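Local coordinates for WGR domain-containing protein (Bacteroides fragilis, PDB 2RA8), which is of unknown function but joins a WGR domain, which in PARP-type enzymes helps bind DNA, to leucine-rich repeats, at residues Gly203-Ser208 against Asn240-Leu245. Numbering follows the deposited sequence.
Sequences GGLPDS and NVFRPL
Leu205 meets Phe242 at the rim of its ring: the methyl CD2 of Leu205 lies near the ring plane, 3.7 Å from Phe242 CE1 and 4.0 Å from Phe242 CZ. With its CG anti to the backbone N (chi1 -177°), Leu205 reaches across to the phenyl group. These two side chains are the tight, buried half of the contact. From within its own segment the ring is flanked by Val241, whose CG1 lies 3.7 Å above the plane and close to the centre, and by CD1 of Leu245 at another point on the edge. Val210 of helix 207-215 also packs on Leu205, Val241 and Phe242. Both segments belong to the leucine-rich-repeat part of the chain, a curved parallel sheet in which each strand is followed by a connection on the outer side. Segment 203-208 follows strand 197-201 and enters helix 207-215, with Pro206 at the N-cap; segment 240-245 lies in the connection between strands 223-227 and 256-260, so the contact joins successive connections of the solenoid. Toward solvent, among partly exposed residues, the contact is reduced to one carboxylate oxygen against a valine. Asp207 brings OD2 alone up to the branch point of Val241, 3.8 Å from Val241 CG2 and 3.9 Å from Val241 CG1, a van der Waals approach of an acid to methyl groups. No hydrogen bond crosses between the segments here; Asp207 N, at the helix start, is instead held by the Asp236 carboxylate.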
loop_
_atom_site.group_PDB
_atom_site.type_symbol
_atom_site.label_atom_id
_atom_site.label_comp_id
_atom_site.label_asym_id
_atom_site.label_seq_id
_atom_site.Cartn_x
_atom_site.Cartn_y
_atom_site.Cartn_z
ATOM N N GLY A 203 18.139 3.439 -0.748
ATOM C CA GLY A 203 18.315 2.305 -1.721
ATOM C C GLY A 203 19.778 1.849 -1.806
ATOM O O GLY A 203 20.102 0.835 -2.365
ATOM N N GLY A 204 20.671 2.559 -1.138
ATOM C CA GLY A 204 21.996 2.071 -0.987
ATOM C C GLY A 204 22.706 3.078 -0.097
ATOM O O GLY A 204 23.063 4.168 -0.526
ATOM N N LEU A 205 23.063 2.662 1.082
ATOM C CA LEU A 205 23.468 3.701 2.051
ATOM C C LEU A 205 24.979 3.958 1.924
ATOM O O LEU A 205 25.789 3.051 2.152
ATOM C CB LEU A 205 23.044 3.360 3.485
ATOM C CG LEU A 205 23.355 4.420 4.592
ATOM C CD1 LEU A 205 22.203 5.445 4.831
ATOM C CD2 LEU A 205 23.553 3.542 5.931
ATOM N N PRO A 206 25.343 5.260 1.558
ATOM C CA PRO A 206 26.763 5.585 1.381
ATOM C C PRO A 206 27.530 5.556 2.688
ATOM O O PRO A 206 26.955 5.756 3.756
ATOM C CB PRO A 206 26.728 6.996 0.784
ATOM C CG PRO A 206 25.414 7.044 0.080
ATOM C CD PRO A 206 24.495 6.358 1.062
ATOM N N ASP A 207 28.833 5.302 2.613
ATOM C CA ASP A 207 29.671 5.274 3.807
ATOM C C ASP A 207 29.736 6.650 4.438
ATOM O O ASP A 207 29.955 6.781 5.641
ATOM C CB ASP A 207 31.090 4.800 3.455
ATOM C CG ASP A 207 31.206 3.281 3.393
ATOM O OD1 ASP A 207 32.228 2.778 2.877
ATOM O OD2 ASP A 207 30.280 2.590 3.870
ATOM N N SER A 208 29.538 7.688 3.630
ATOM C CA SER A 208 29.575 9.058 4.135
ATOM C C SER A 208 28.515 9.276 5.183
ATOM O O SER A 208 28.748 9.952 6.185
ATOM C CB SER A 208 29.389 10.059 2.993
ATOM O OG SER A 208 28.298 9.698 2.167
ATOM N N ASN A 240 31.255 -4.044 7.322
ATOM C CA ASN A 240 31.964 -3.814 8.581
ATOM C C ASN A 240 31.865 -2.397 9.073
ATOM O O ASN A 240 32.202 -2.100 10.225
ATOM C CB ASN A 240 33.442 -4.218 8.451
ATOM C CG ASN A 240 33.632 -5.729 8.407
ATOM O OD1 ASN A 240 33.084 -6.458 9.233
ATOM N ND2 ASN A 240 34.417 -6.200 7.450
ATOM N N VAL A 241 31.384 -1.516 8.206
ATOM C CA VAL A 241 31.237 -0.108 8.534
ATOM C C VAL A 241 30.227 0.101 9.642
ATOM O O VAL A 241 30.372 1.003 10.473
ATOM C CB VAL A 241 30.804 0.687 7.277
ATOM C CG1 VAL A 241 29.441 0.214 6.813
ATOM C CG2 VAL A 241 30.794 2.172 7.570
ATOM N N PHE A 242 29.206 -0.747 9.671
ATOM C CA PHE A 242 28.152 -0.642 10.671
ATOM C C PHE A 242 28.561 -1.133 12.052
ATOM O O PHE A 242 28.041 -0.669 13.070
ATOM C CB PHE A 242 26.922 -1.425 10.203
ATOM C CG PHE A 242 26.357 -0.944 8.896
ATOM C CD1 PHE A 242 25.793 0.324 8.787
ATOM C CD2 PHE A 242 26.377 -1.761 7.776
ATOM C CE1 PHE A 242 25.259 0.763 7.576
ATOM C CE2 PHE A 242 25.847 -1.330 6.574
ATOM C CZ PHE A 242 25.287 -0.065 6.474
ATOM N N ARG A 243 29.523 -2.048 12.093
ATOM C CA ARG A 243 29.954 -2.634 13.349
ATOM C C ARG A 243 30.203 -1.684 14.505
ATOM O O ARG A 243 29.731 -1.927 15.610
ATOM C CB ARG A 243 31.188 -3.532 13.113
ATOM C CG ARG A 243 30.884 -4.804 12.302
ATOM C CD ARG A 243 32.095 -5.751 12.216
ATOM N NE ARG A 243 31.736 -7.122 12.588
ATOM C CZ ARG A 243 31.280 -8.044 11.745
ATOM N NH1 ARG A 243 31.126 -7.758 10.460
ATOM N NH2 ARG A 243 30.967 -9.253 12.189
ATOM N N PRO A 244 30.944 -0.588 14.286
ATOM C CA PRO A 244 31.183 0.331 15.410
ATOM C C PRO A 244 29.934 0.928 16.040
ATOM O O PRO A 244 29.986 1.433 17.166
ATOM C CB PRO A 244 32.088 1.395 14.799
ATOM C CG PRO A 244 32.870 0.618 13.779
ATOM C CD PRO A 244 31.790 -0.234 13.134
ATOM N N LEU A 245 28.809 0.870 15.322
ATOM C CA LEU A 245 27.532 1.393 15.822
ATOM C C LEU A 245 26.999 0.564 16.964
ATOM O O LEU A 245 26.260 1.057 17.815
ATOM C CB LEU A 245 26.477 1.403 14.708
ATOM C CG LEU A 245 26.686 2.362 13.541
ATOM C CD1 LEU A 245 25.801 1.948 12.371
ATOM C CD2 LEU A 245 26.357 3.776 13.984
#